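Local coordinates for protein endonuclease V (Streptomyces avermitilis, PDB 3GOC) that probably repairs deaminated DNA by cutting, with magnesium, the second phosphodiester bond on the 3' side of a deoxyinosine, at residues Leu30-Pro35 with Gly188-Leu193; Gly40-Val45 with Leu63-Leu68; Val57-Val62 with Asp217-Arg222; Cys106-Ile111 with Thr134-Ile139; Arg172-Gln177 with His195-Thr200. All coordinates share one frame; numbering follows the deposited sequence.

Contact 1: Leu30-Pro35 with Gly188-Leu193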
# COMPACT_ATOMS: atom_id res chain seq x y z
N LEU A 30 -14.72 -9.24 -10.68
CA LEU A 30 -13.67 -9.75 -9.81
C LEU A 30 -12.28 -9.86 -10.44
O LEU A 30 -11.28 -9.98 -9.72
CB LEU A 30 -14.07 -11.14 -9.28
CG LEU A 30 -15.36 -11.24 -8.46
CD1 LEU A 30 -15.68 -12.71 -8.20
CD2 LEU A 30 -15.19 -10.50 -7.14
N ASP A 31 -12.20 -9.80 -11.76
CA ASP A 31 -10.91 -9.93 -12.43
C ASP A 31 -10.26 -8.62 -12.86
O ASP A 31 -9.28 -8.64 -13.62
CB ASP A 31 -11.03 -10.89 -13.61
CG ASP A 31 -11.10 -12.34 -13.17
OD1 ASP A 31 -11.32 -13.22 -14.03
OD2 ASP A 31 -10.93 -12.59 -11.96
N GLU A 32 -10.79 -7.49 -12.39
CA GLU A 32 -10.19 -6.19 -12.69
C GLU A 32 -9.29 -5.87 -11.50
O GLU A 32 -9.77 -5.71 -10.38
CB GLU A 32 -11.26 -5.10 -12.84
CG GLU A 32 -10.66 -3.74 -13.22
CD GLU A 32 -11.70 -2.68 -13.54
OE1 GLU A 32 -12.87 -3.03 -13.79
OE2 GLU A 32 -11.32 -1.48 -13.56
N PRO A 33 -7.97 -5.78 -11.73
CA PRO A 33 -7.04 -5.49 -10.63
C PRO A 33 -7.40 -4.24 -9.83
O PRO A 33 -7.41 -4.27 -8.59
CB PRO A 33 -5.71 -5.36 -11.35
CG PRO A 33 -5.85 -6.39 -12.45
CD PRO A 33 -7.24 -6.09 -12.97
N GLY A 34 -7.70 -3.16 -10.53
CA GLY A 34 -8.06 -1.93 -9.84
C GLY A 34 -6.94 -0.90 -9.86
O GLY A 34 -5.84 -1.18 -10.34
N PRO A 35 -7.20 0.30 -9.34
CA PRO A 35 -6.20 1.36 -9.30
C PRO A 35 -5.09 1.08 -8.29
O PRO A 35 -5.30 0.37 -7.31
CB PRO A 35 -7.02 2.59 -8.94
CG PRO A 35 -8.04 2.02 -7.99
CD PRO A 35 -8.45 0.73 -8.68
N GLY A 188 -14.82 -5.70 -3.09
CA GLY A 188 -16.19 -5.26 -3.24
C GLY A 188 -16.57 -5.38 -4.71
O GLY A 188 -17.41 -6.19 -5.09
N HIS A 189 -15.91 -4.57 -5.53
CA HIS A 189 -16.19 -4.53 -6.97
C HIS A 189 -15.02 -3.87 -7.70
O HIS A 189 -14.45 -2.89 -7.23
CB HIS A 189 -17.48 -3.73 -7.19
CG HIS A 189 -17.89 -3.59 -8.62
ND1 HIS A 189 -18.10 -4.68 -9.44
CD2 HIS A 189 -18.22 -2.50 -9.35
CE1 HIS A 189 -18.55 -4.26 -10.61
NE2 HIS A 189 -18.64 -2.94 -10.58
N ARG A 190 -14.65 -4.44 -8.85
CA ARG A 190 -13.58 -3.90 -9.70
C ARG A 190 -12.20 -3.73 -9.05
O ARG A 190 -11.44 -2.84 -9.44
CB ARG A 190 -14.05 -2.58 -10.31
CG ARG A 190 -15.28 -2.71 -11.21
CD ARG A 190 -15.63 -1.38 -11.85
NE ARG A 190 -14.51 -0.86 -12.63
CZ ARG A 190 -14.28 0.43 -12.87
NH1 ARG A 190 -15.10 1.35 -12.39
NH2 ARG A 190 -13.21 0.80 -13.57
N VAL A 191 -11.88 -4.57 -8.07
CA VAL A 191 -10.58 -4.53 -7.40
C VAL A 191 -10.23 -5.97 -7.02
O VAL A 191 -11.12 -6.72 -6.62
CB VAL A 191 -10.63 -3.70 -6.09
CG1 VAL A 191 -9.25 -3.64 -5.46
CG2 VAL A 191 -11.14 -2.29 -6.37
N ASP A 192 -8.97 -6.39 -7.16
CA ASP A 192 -8.64 -7.75 -6.75
C ASP A 192 -8.07 -7.75 -5.33
O ASP A 192 -7.82 -6.68 -4.76
CB ASP A 192 -7.70 -8.49 -7.74
CG ASP A 192 -6.33 -7.86 -7.90
OD1 ASP A 192 -5.87 -7.12 -7.02
OD2 ASP A 192 -5.68 -8.15 -8.94
N LEU A 193 -7.91 -8.93 -4.74
CA LEU A 193 -7.43 -9.01 -3.36
C LEU A 193 -6.06 -8.40 -3.13
O LEU A 193 -5.85 -7.76 -2.10
CB LEU A 193 -7.46 -10.45 -2.86
CG LEU A 193 -8.76 -10.90 -2.19
CD1 LEU A 193 -8.61 -12.33 -1.71
CD2 LEU A 193 -9.08 -9.98 -1.01
O HOH W 1 -11.67 -9.40 -7.14
O HOH W 2 -11.03 -0.54 -10.97

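Contact 2: Gly40-Val45 with Leu63-Leu68. With YES (3-(2-hydroxyethyl)-2,2-bis(hydroxymethyl)pentane-1,5-diol), chain H.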
# COMPACT_ATOMS: atom_id res chain seq x y z
N GLY A 40 -4.23 9.33 -7.07
CA GLY A 40 -5.64 9.61 -7.24
C GLY A 40 -6.32 9.86 -5.91
O GLY A 40 -5.69 10.33 -4.96
N ARG A 41 -7.61 9.53 -5.84
CA ARG A 41 -8.41 9.71 -4.62
C ARG A 41 -8.86 8.38 -4.04
O ARG A 41 -9.03 7.40 -4.76
CB ARG A 41 -9.65 10.57 -4.92
CG ARG A 41 -9.46 12.09 -4.88
CD ARG A 41 -8.63 12.65 -6.03
NE ARG A 41 -8.45 14.10 -5.89
CZ ARG A 41 -9.32 15.01 -6.32
NH1 ARG A 41 -10.45 14.65 -6.92
NH2 ARG A 41 -9.07 16.30 -6.13
N VAL A 42 -9.04 8.35 -2.72
CA VAL A 42 -9.52 7.15 -2.04
C VAL A 42 -10.52 7.69 -1.02
O VAL A 42 -10.25 8.67 -0.32
CB VAL A 42 -8.36 6.37 -1.38
CG1 VAL A 42 -7.65 7.24 -0.37
CG2 VAL A 42 -8.88 5.08 -0.75
N THR A 43 -11.68 7.04 -0.95
CA THR A 43 -12.76 7.52 -0.11
C THR A 43 -13.30 6.53 0.91
O THR A 43 -13.54 5.37 0.59
CB THR A 43 -13.93 7.96 -1.01
OG1 THR A 43 -13.48 9.03 -1.86
CG2 THR A 43 -15.12 8.43 -0.19
N GLY A 44 -13.49 7.00 2.14
CA GLY A 44 -14.04 6.14 3.15
C GLY A 44 -15.52 6.43 3.30
O GLY A 44 -15.96 7.57 3.15
N VAL A 45 -16.31 5.40 3.57
CA VAL A 45 -17.74 5.57 3.79
C VAL A 45 -18.09 4.81 5.05
O VAL A 45 -17.54 3.74 5.32
CB VAL A 45 -18.60 5.00 2.62
CG1 VAL A 45 -18.52 5.93 1.42
CG2 VAL A 45 -18.12 3.61 2.25
N LEU A 63 -9.94 11.28 0.38
CA LEU A 63 -8.56 11.59 0.70
C LEU A 63 -7.69 11.61 -0.54
O LEU A 63 -8.00 10.97 -1.55
CB LEU A 63 -7.96 10.53 1.64
CG LEU A 63 -8.71 10.15 2.92
CD1 LEU A 63 -7.92 9.06 3.64
CD2 LEU A 63 -8.87 11.37 3.80
N ASP A 64 -6.60 12.36 -0.47
CA ASP A 64 -5.63 12.38 -1.56
C ASP A 64 -4.85 11.11 -1.19
O ASP A 64 -4.27 11.03 -0.11
CB ASP A 64 -4.73 13.61 -1.46
CG ASP A 64 -3.59 13.57 -2.47
OD1 ASP A 64 -2.44 13.32 -2.05
OD2 ASP A 64 -3.85 13.77 -3.67
N ALA A 65 -4.85 10.12 -2.07
CA ALA A 65 -4.19 8.86 -1.78
C ALA A 65 -2.70 8.96 -1.49
O ALA A 65 -2.16 8.22 -0.66
CB ALA A 65 -4.43 7.88 -2.92
N ALA A 66 -2.02 9.88 -2.17
CA ALA A 66 -0.59 10.03 -1.98
C ALA A 66 -0.19 10.57 -0.61
O ALA A 66 0.78 10.11 -0.01
CB ALA A 66 -0.02 10.92 -3.08
N THR A 67 -0.93 11.56 -0.13
CA THR A 67 -0.63 12.20 1.15
C THR A 67 -1.55 11.80 2.30
O THR A 67 -1.18 11.94 3.48
CB THR A 67 -0.74 13.73 1.02
OG1 THR A 67 -2.10 14.07 0.68
CG2 THR A 67 0.19 14.24 -0.06
N LEU A 68 -2.73 11.30 1.96
CA LEU A 68 -3.76 10.90 2.90
C LEU A 68 -4.47 12.13 3.47
O LEU A 68 -5.24 12.03 4.43
CB LEU A 68 -3.19 10.04 4.04
CG LEU A 68 -2.62 8.67 3.64
CD1 LEU A 68 -2.35 7.85 4.89
CD2 LEU A 68 -3.60 7.94 2.74
O1 YES H . 4.31 7.41 0.70
C1 YES H . 4.01 6.68 1.84
C2 YES H . 4.57 6.98 3.14
C3 YES H . 6.11 6.78 3.01
O3 YES H . 6.54 5.39 2.69
C4 YES H . 3.86 6.13 4.22
O4 YES H . 4.42 6.43 5.64
C5 YES H . 4.17 8.52 3.40
C6 YES H . 2.62 8.83 3.58
C7 YES H . 2.21 10.17 3.05
O7 YES H . 2.78 10.44 1.78
C8 YES H . 4.91 9.23 4.60
C9 YES H . 5.71 10.33 4.04
O9 YES H . 6.55 10.17 2.93
O HOH W 3 -3.03 11.13 -4.68
O HOH W 4 -6.31 14.85 -4.40

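Contact 3: Val57-Val62 with Asp217-Arg222. With MG (magnesium ion), chain C.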
# COMPACT_ATOMS: atom_id res chain seq x y z
N VAL A 57 -27.30 8.06 9.34
CA VAL A 57 -26.49 9.13 8.77
C VAL A 57 -25.25 8.54 8.14
O VAL A 57 -24.52 7.77 8.77
CB VAL A 57 -26.07 10.15 9.85
CG1 VAL A 57 -25.07 11.14 9.27
CG2 VAL A 57 -27.31 10.90 10.36
N ALA A 58 -25.01 8.90 6.88
CA ALA A 58 -23.85 8.40 6.16
C ALA A 58 -22.84 9.51 5.92
O ALA A 58 -23.21 10.68 5.79
CB ALA A 58 -24.28 7.82 4.83
N ALA A 59 -21.57 9.14 5.89
CA ALA A 59 -20.51 10.09 5.63
C ALA A 59 -19.57 9.52 4.59
O ALA A 59 -19.34 8.31 4.53
CB ALA A 59 -19.73 10.40 6.91
N ALA A 60 -19.06 10.40 3.74
CA ALA A 60 -18.10 10.01 2.72
C ALA A 60 -16.96 11.01 2.87
O ALA A 60 -17.18 12.22 2.84
CB ALA A 60 -18.72 10.11 1.34
N VAL A 61 -15.75 10.50 3.05
CA VAL A 61 -14.58 11.36 3.20
C VAL A 61 -13.56 10.98 2.14
O VAL A 61 -13.07 9.86 2.12
CB VAL A 61 -13.95 11.23 4.59
CG1 VAL A 61 -12.74 12.15 4.69
CG2 VAL A 61 -14.97 11.59 5.67
N VAL A 62 -13.26 11.93 1.27
CA VAL A 62 -12.31 11.73 0.17
C VAL A 62 -10.91 12.17 0.57
O VAL A 62 -10.72 13.29 1.04
CB VAL A 62 -12.73 12.53 -1.08
CG1 VAL A 62 -11.83 12.17 -2.24
CG2 VAL A 62 -14.18 12.25 -1.41
N ASP A 217 -15.99 7.53 10.06
CA ASP A 217 -16.66 7.19 11.30
C ASP A 217 -16.87 8.44 12.15
O ASP A 217 -17.97 8.69 12.65
CB ASP A 217 -15.85 6.16 12.10
CG ASP A 217 -16.44 5.91 13.48
OD1 ASP A 217 -17.50 5.27 13.57
OD2 ASP A 217 -15.84 6.37 14.48
N SER A 218 -15.81 9.22 12.30
CA SER A 218 -15.90 10.43 13.11
C SER A 218 -16.93 11.39 12.53
O SER A 218 -17.74 11.96 13.26
CB SER A 218 -14.54 11.13 13.17
OG SER A 218 -13.61 10.37 13.94
N LEU A 219 -16.92 11.54 11.21
CA LEU A 219 -17.85 12.46 10.57
C LEU A 219 -19.32 12.05 10.63
O LEU A 219 -20.18 12.89 10.92
CB LEU A 219 -17.43 12.71 9.11
CG LEU A 219 -18.32 13.68 8.32
CD1 LEU A 219 -18.43 15.03 9.02
CD2 LEU A 219 -17.74 13.85 6.92
N CYS A 220 -19.64 10.79 10.37
CA CYS A 220 -21.05 10.43 10.45
C CYS A 220 -21.58 10.52 11.88
O CYS A 220 -22.75 10.84 12.09
CB CYS A 220 -21.32 9.03 9.86
SG CYS A 220 -20.57 7.59 10.67
N ARG A 221 -20.73 10.23 12.86
CA ARG A 221 -21.16 10.32 14.25
C ARG A 221 -21.45 11.78 14.60
O ARG A 221 -22.43 12.08 15.29
CB ARG A 221 -20.09 9.74 15.17
CG ARG A 221 -19.99 8.22 15.13
CD ARG A 221 -18.76 7.73 15.88
NE ARG A 221 -18.73 6.27 16.04
CZ ARG A 221 -19.48 5.60 16.91
NH1 ARG A 221 -19.38 4.28 16.99
NH2 ARG A 221 -20.32 6.25 17.71
N ARG A 222 -20.61 12.70 14.12
CA ARG A 222 -20.82 14.12 14.40
C ARG A 222 -22.10 14.60 13.72
O ARG A 222 -22.90 15.32 14.31
CB ARG A 222 -19.64 14.96 13.92
CG ARG A 222 -19.78 16.44 14.31
CD ARG A 222 -18.63 17.28 13.79
NE ARG A 222 -18.70 17.47 12.34
CZ ARG A 222 -17.76 18.09 11.63
NH1 ARG A 222 -16.68 18.57 12.24
NH2 ARG A 222 -17.91 18.24 10.32
MG MG C . -18.57 3.66 12.50
O HOH W 5 -18.76 2.59 14.55
O HOH W 6 -20.48 4.83 13.02
O HOH W 7 -16.47 2.68 12.11

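Contact 4: Cys106-Ile111 with Thr134-Ile139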
# COMPACT_ATOMS: atom_id res chain seq x y z
N CYS A 106 -16.43 15.89 -5.87
CA CYS A 106 -15.52 15.19 -6.77
C CYS A 106 -15.79 13.68 -6.73
O CYS A 106 -16.49 13.18 -5.85
CB CYS A 106 -14.07 15.44 -6.33
SG CYS A 106 -13.70 14.81 -4.66
N PRO A 107 -15.25 12.94 -7.71
CA PRO A 107 -15.45 11.49 -7.74
C PRO A 107 -14.70 10.89 -6.55
O PRO A 107 -13.69 11.44 -6.10
CB PRO A 107 -14.83 11.09 -9.07
CG PRO A 107 -15.06 12.30 -9.93
CD PRO A 107 -14.69 13.42 -8.99
N PRO A 108 -15.18 9.75 -6.03
CA PRO A 108 -14.51 9.14 -4.88
C PRO A 108 -13.25 8.33 -5.17
O PRO A 108 -12.44 8.11 -4.27
CB PRO A 108 -15.61 8.27 -4.28
CG PRO A 108 -16.35 7.80 -5.49
CD PRO A 108 -16.43 9.05 -6.36
N GLY A 109 -13.08 7.93 -6.42
CA GLY A 109 -11.92 7.12 -6.77
C GLY A 109 -12.22 5.70 -6.32
O GLY A 109 -13.12 5.06 -6.87
N LEU A 110 -11.48 5.22 -5.33
CA LEU A 110 -11.71 3.88 -4.79
C LEU A 110 -12.45 4.05 -3.47
O LEU A 110 -12.01 4.81 -2.61
CB LEU A 110 -10.36 3.18 -4.55
CG LEU A 110 -10.32 1.78 -3.94
CD1 LEU A 110 -10.50 1.86 -2.45
CD2 LEU A 110 -11.37 0.90 -4.58
N ILE A 111 -13.57 3.35 -3.30
CA ILE A 111 -14.35 3.46 -2.07
C ILE A 111 -14.00 2.34 -1.10
O ILE A 111 -14.01 1.17 -1.46
CB ILE A 111 -15.88 3.42 -2.33
CG1 ILE A 111 -16.30 4.58 -3.24
CG2 ILE A 111 -16.63 3.49 -1.00
CD1 ILE A 111 -15.91 4.39 -4.68
N THR A 134 -22.95 1.94 -8.02
CA THR A 134 -22.20 3.13 -8.42
C THR A 134 -21.34 2.88 -9.64
O THR A 134 -20.99 3.81 -10.37
CB THR A 134 -21.26 3.62 -7.31
OG1 THR A 134 -20.30 2.60 -7.01
CG2 THR A 134 -22.04 3.96 -6.05
N GLY A 135 -20.99 1.61 -9.86
CA GLY A 135 -20.13 1.25 -10.97
C GLY A 135 -18.68 1.54 -10.64
O GLY A 135 -17.81 1.40 -11.49
N LEU A 136 -18.41 1.92 -9.39
CA LEU A 136 -17.06 2.28 -8.97
C LEU A 136 -16.31 1.19 -8.21
O LEU A 136 -16.92 0.28 -7.65
CB LEU A 136 -17.12 3.53 -8.09
CG LEU A 136 -17.82 4.73 -8.73
CD1 LEU A 136 -18.04 5.81 -7.68
CD2 LEU A 136 -17.00 5.27 -9.90
N PRO A 137 -14.97 1.26 -8.20
CA PRO A 137 -14.13 0.29 -7.51
C PRO A 137 -14.39 0.42 -6.01
O PRO A 137 -14.39 1.52 -5.47
CB PRO A 137 -12.72 0.74 -7.86
CG PRO A 137 -12.89 1.41 -9.17
CD PRO A 137 -14.15 2.20 -8.98
N THR A 138 -14.61 -0.71 -5.35
CA THR A 138 -14.87 -0.69 -3.91
C THR A 138 -14.25 -1.90 -3.22
O THR A 138 -14.08 -2.96 -3.82
CB THR A 138 -16.37 -0.76 -3.59
OG1 THR A 138 -16.87 -2.06 -3.94
CG2 THR A 138 -17.14 0.30 -4.36
N ILE A 139 -13.92 -1.72 -1.95
CA ILE A 139 -13.40 -2.81 -1.14
C ILE A 139 -13.98 -2.64 0.25
O ILE A 139 -14.52 -1.58 0.59
CB ILE A 139 -11.85 -2.81 -1.00
CG1 ILE A 139 -11.38 -1.58 -0.23
CG2 ILE A 139 -11.21 -2.90 -2.37
CD1 ILE A 139 -9.90 -1.62 0.12

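Contact 5: Arg172-Gln177 with His195-Thr200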
# COMPACT_ATOMS: atom_id res chain seq x y z
N ARG A 172 -9.13 -11.70 3.06
CA ARG A 172 -7.88 -12.00 3.76
C ARG A 172 -7.77 -11.29 5.09
O ARG A 172 -8.24 -10.16 5.25
CB ARG A 172 -6.68 -11.58 2.91
CG ARG A 172 -6.44 -12.43 1.69
CD ARG A 172 -5.32 -11.85 0.85
NE ARG A 172 -5.19 -12.55 -0.42
CZ ARG A 172 -4.49 -12.09 -1.46
NH1 ARG A 172 -4.43 -12.79 -2.58
NH2 ARG A 172 -3.87 -10.92 -1.37
N ALA A 173 -7.16 -11.96 6.06
CA ALA A 173 -6.90 -11.34 7.34
C ALA A 173 -5.57 -10.65 7.02
O ALA A 173 -4.63 -11.30 6.55
CB ALA A 173 -6.72 -12.39 8.42
N LEU A 174 -5.49 -9.35 7.25
CA LEU A 174 -4.29 -8.59 6.92
C LEU A 174 -3.69 -7.89 8.13
O LEU A 174 -4.38 -7.17 8.84
CB LEU A 174 -4.63 -7.53 5.86
CG LEU A 174 -3.50 -6.62 5.40
CD1 LEU A 174 -2.49 -7.43 4.60
CD2 LEU A 174 -4.08 -5.50 4.53
N ARG A 175 -2.40 -8.11 8.34
CA ARG A 175 -1.69 -7.49 9.45
C ARG A 175 -1.35 -6.07 9.04
O ARG A 175 -0.43 -5.86 8.24
CB ARG A 175 -0.39 -8.27 9.75
CG ARG A 175 0.31 -7.84 11.03
CD ARG A 175 -0.36 -8.44 12.26
NE ARG A 175 -0.19 -9.90 12.32
CZ ARG A 175 -0.71 -10.68 13.27
NH1 ARG A 175 -1.44 -10.16 14.24
NH2 ARG A 175 -0.50 -11.99 13.24
N THR A 176 -2.08 -5.08 9.55
CA THR A 176 -1.82 -3.69 9.21
C THR A 176 -0.82 -3.07 10.18
O THR A 176 -0.16 -2.09 9.85
CB THR A 176 -3.12 -2.85 9.19
OG1 THR A 176 -3.87 -3.10 10.39
CG2 THR A 176 -3.98 -3.23 7.98
N GLN A 177 -0.71 -3.65 11.37
CA GLN A 177 0.25 -3.17 12.36
C GLN A 177 0.97 -4.36 12.99
O GLN A 177 0.34 -5.35 13.37
CB GLN A 177 -0.44 -2.33 13.44
CG GLN A 177 -0.82 -0.92 12.99
CD GLN A 177 0.38 -0.11 12.53
OE1 GLN A 177 1.44 -0.13 13.16
NE2 GLN A 177 0.22 0.60 11.42
N HIS A 195 -4.70 -5.91 -4.69
CA HIS A 195 -4.85 -4.46 -4.67
C HIS A 195 -5.62 -3.99 -3.45
O HIS A 195 -5.34 -2.92 -2.90
CB HIS A 195 -5.54 -3.95 -5.94
CG HIS A 195 -4.63 -3.86 -7.12
ND1 HIS A 195 -4.17 -4.97 -7.79
CD2 HIS A 195 -4.07 -2.79 -7.75
CE1 HIS A 195 -3.36 -4.60 -8.77
NE2 HIS A 195 -3.29 -3.28 -8.77
N ALA A 196 -6.61 -4.77 -3.02
CA ALA A 196 -7.37 -4.41 -1.84
C ALA A 196 -6.42 -4.35 -0.64
O ALA A 196 -6.50 -3.45 0.19
CB ALA A 196 -8.49 -5.42 -1.58
N CYS A 197 -5.52 -5.33 -0.55
CA CYS A 197 -4.56 -5.36 0.54
C CYS A 197 -3.59 -4.19 0.43
O CYS A 197 -3.25 -3.56 1.44
CB CYS A 197 -3.77 -6.67 0.52
SG CYS A 197 -4.73 -8.07 1.11
N ALA A 198 -3.13 -3.90 -0.78
CA ALA A 198 -2.20 -2.80 -1.00
C ALA A 198 -2.82 -1.48 -0.57
O ALA A 198 -2.16 -0.67 0.08
CB ALA A 198 -1.80 -2.74 -2.48
N HIS A 199 -4.08 -1.26 -0.90
CA HIS A 199 -4.74 -0.02 -0.50
C HIS A 199 -4.90 0.04 1.01
O HIS A 199 -4.69 1.08 1.63
CB HIS A 199 -6.10 0.11 -1.18
CG HIS A 199 -6.02 0.69 -2.56
ND1 HIS A 199 -5.88 2.04 -2.80
CD2 HIS A 199 -6.00 0.09 -3.78
CE1 HIS A 199 -5.77 2.25 -4.10
NE2 HIS A 199 -5.84 1.08 -4.72
N THR A 200 -5.27 -1.09 1.61
CA THR A 200 -5.46 -1.12 3.05
C THR A 200 -4.14 -0.81 3.77
O THR A 200 -4.13 -0.06 4.75
CB THR A 200 -6.02 -2.50 3.49
OG1 THR A 200 -7.25 -2.74 2.79
CG2 THR A 200 -6.31 -2.53 4.98

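Contact 1: Leu30-Pro35 with Gly188-Leu193
Charge pairing holds the Glu-32 end of this surface contact. The side chains of Glu-32 and Arg-190 run side by side in the same direction, Glu-32 fully extended with CG anti to its backbone N (chi1 -177°), and Arg-190 takes the carboxylate side-on with two nitrogens. Arg-190 NE reaches Glu-32 OE1 at 3.0 Å, almost straight but from above the carboxylate plane, while Arg-190 NH2 meets the syn lone pair of Glu-32 OE2, also at 3.0 Å; the two flat groups are twisted 46° apart. Arg-190 NH1 binds Gly-135 O, so the guanidinium has partners on two loops. An alanine here would remove all three bonds and would probably leave residues 30-35 less firmly held.

One backbone bond joins the segments directly: Asp-192 N donates to Pro-33 O at 3.0 Å, entering above the carbonyl plane. The same oxygen receives a CA-H contact from Val-191. Two waters extend the seam. One donates to Leu-30 O and Val-191 O, the other to Glu-32 OE2 (2.8 Å) and Arg-190 O (2.8 Å).

The remaining contacts involve backbone and short side chains. Asp-192 OD2 lies 3.4 Å from Pro-33 CA, and Gly-34 CA comes within 3.5 Å of Arg-190 O, where a side chain would be jammed against neighbouring backbone.

Asp-192 is the N-cap of helix 193-202; its side chain caps the helix start, and OD1 is hydrogen-bonded to His-195 ND1. The loop after helix 14-24 is thus pinned on the strand-to-helix turn that follows the classic beta bulge at Gly-188 and His-189.

Contact 2: Gly40-Val45 with Leu63-Leu68
The conformations of Asp-64 and Arg-41 shape this end of the hairpin formed by strands 41-49 and 55-64. Asp-64 has CG anti to its backbone N (chi1 173°), which turns the carboxylate back over its own turn. There OD1 uses its anti lone pair twice, accepting from Thr-67 N at 3.0 Å and from Thr-67 OG1 at 2.9 Å, an Asx motif. Thr-67 OG1 in turn accepts from Asp-69 N.

Arg-41, the non-hydrogen-bonded partner of Asp-64 on the same face of the sheet, keeps CG beside its backbone N and bends at chi2 (70°). Its charge meets Asp-64 through a water that accepts from Arg-41 NE at 2.7 Å and donates to Asp-64 OD2 at 2.8 Å. An alanine in place of Asp-64 would lose both bonds to Thr-67 and the water link to Arg-41, and would probably loosen the turn.

On the other face Val-42 places CG1 in the crowded position between its backbone N and carbonyl carbon (chi1 60°). That methyl lies 3.9 Å from Leu-63 CB, the two side chains running alongside each other, and it also touches Ala-65. Beneath them the hydrogen-bonded pair closes with Leu-63 N to Val-42 O at 2.7 Å and Val-42 N to Leu-63 O; Ala-65 N adds a bond to Gly-40 O.

Ala-66 O accepts from O7 of the bound polyol at 2.7 Å; the polyol also hydrogen-bonds Asp-102 and Cys-106 of the second subunit. The chemistry is therefore split: apolar on the Val-42 face, water-mediated polar on the Arg-41 face, with a turn braced by Asp-64 presenting Ala-66 O at the subunit boundary.

Contact 3: Val57-Val62 with Asp217-Arg222
The tight part of this contact centres on Ala-59, whose small side chain lets helix 217-222 come close: the strand and helix axes approach to 6.9 Å, running at 143° to one another. Ala-59 CB sits 3.5 Å from Cys-220 N and also touches Cys-220 CB. Leu-219, with CG anti to its backbone N, lays its branch against the same methyl, and its CD2 goes on to meet Val-61 CG2 obliquely at 3.8 Å. At the other end Val-57 places CG1 3.7 Å from Cys-220 O. No hydrogen bond crosses between the segments; the fit is all carbon against carbon and backbone.

Helix 211-228 here covers one face of the sheet of an RNase H-like fold, while Ala-58 and Ala-60 point to the other face, under helix 94-102. Strand 41-49, neighbour of strand 55-64, carries Asp-46, whose side chain lies about 4 Å from that of Cys-220. The packed face thus sets the helix beside the metal site.

The side of the helix turned from the strand is polar, and exposed where it bears Ser-218 and Arg-221. Asp-217 points away, CG anti to its backbone N, and binds magnesium through OD1 at 2.2 Å; Asp-46 OD1 and three waters are also ligands. Arg-221, one turn on, forms a salt bridge from NE to that same Asp-217 OD1 at 2.9 Å, from above the carboxylate plane, and its NH1 donates to one of the metal-bound waters at 3.0 Å. OD1 is thus gripped by both metal and guanidinium, which would probably steady its negative charge.

Contact 4: Cys106-Ile111 with Thr134-Ile139
Ile-111 holds CG1 beside its backbone N (chi1 -60°) and bends at chi2 (74°), so that CD1 folds back over the residues leading into the neighbouring strand, 3.3 Å from Pro-137 O and 3.7 Å from Leu-136 CB. Leu-110 does otherwise: with CG anti to its backbone N (chi1 178°), it carries CD2 to 3.6 Å from Pro-137 CB, while its CD1 crosses Ile-139 CG1 at about a right angle. Pro-137 is thus lined by both branched side chains.

Between them runs parallel pairing. Ile-111 faces Thr-138 and uses both its backbone polar atoms: its N donates almost straight to Pro-137 O at 3.0 Å, and Ile-139 N comes in nearly along the C=O axis of Ile-111 O at 2.9 Å. Pro-108 CG presses on Leu-136 CD1 at 3.4 Å, tighter than usual, the two groups crossing at right angles.

The strands belong to a beta-alpha-beta unit whose helix, 126-134, ends at Thr-134; its OG1 accepts from Leu-136 N at 3.1 Å, an ST turn. Thr-138 OG1 is hydrogen-bonded to Ala-127 O of that helix. Across the segments the polar pairs are backbone ones and the side chains that meet are apolar; threonine hydroxyls bond within the unit.

Contact 5: Arg172-Gln177 with His195-Thr200
Leu-174 and Thr-200 slide past each other in opposite directions and form the middle of this contact. With CG anti to its backbone N, Leu-174 sends CD2 across to the helix, where it lies 3.7 Å from both Thr-200 CB and Thr-200 CG2, and 3.7 Å from Cys-197 O. Thr-200 can offer its methyl because its hydroxyl is occupied at home: OG1 donates to Ala-196 O at 2.8 Å, an oxygen that also accepts Thr-200 N. The methyl of Thr-176 crosses that of Thr-200 obliquely, CG2 to CG2 at 3.9 Å, while Thr-176 OG1 is bound by Arg-208 O.

At the upstream end Arg-172 is extended from CG to NE and passes Cys-197. The sulfur sits at the edge of the guanidinium near its plane, with Arg-172 CD at 3.8 Å from Cys-197 SG; the charge itself is answered by Asp-194 in a salt bridge.

No hydrogen bond crosses. The axes of strand 172-174 and helix 195-200 come no closer than 10.3 Å and run at 22°, nearly parallel. This is helix-on-sheet packing: strand 168-174 turns back into strand 183-189, and helix 193-202 then lies over that part of the RNase H-like sheet, Thr-200 also touching Val-185 and Ile-139.

Contact 1 is the surface member, held by salt bridge, water and loop backbone, and contact 2 is partly buried, ending at the subunit boundary. Contacts 3, 4 and 5 are buried and mainly apolar in their side chains. Strand 55-64 serves both contacts 2 and 3, one as a hairpin pairing, the other as a floor for the metal-bearing helix. Contact 4 bridges the middle of the sheet, bonded to contact 2 through Thr-43 and to contact 1 through Arg-190 and His-189. Contacts 1 and 5 share the helix 193-202 region, where His-199 binds Pro-35 O. Only contact 3 includes a magnesium ligand; no hydrogen bond crosses contacts 3 and 5.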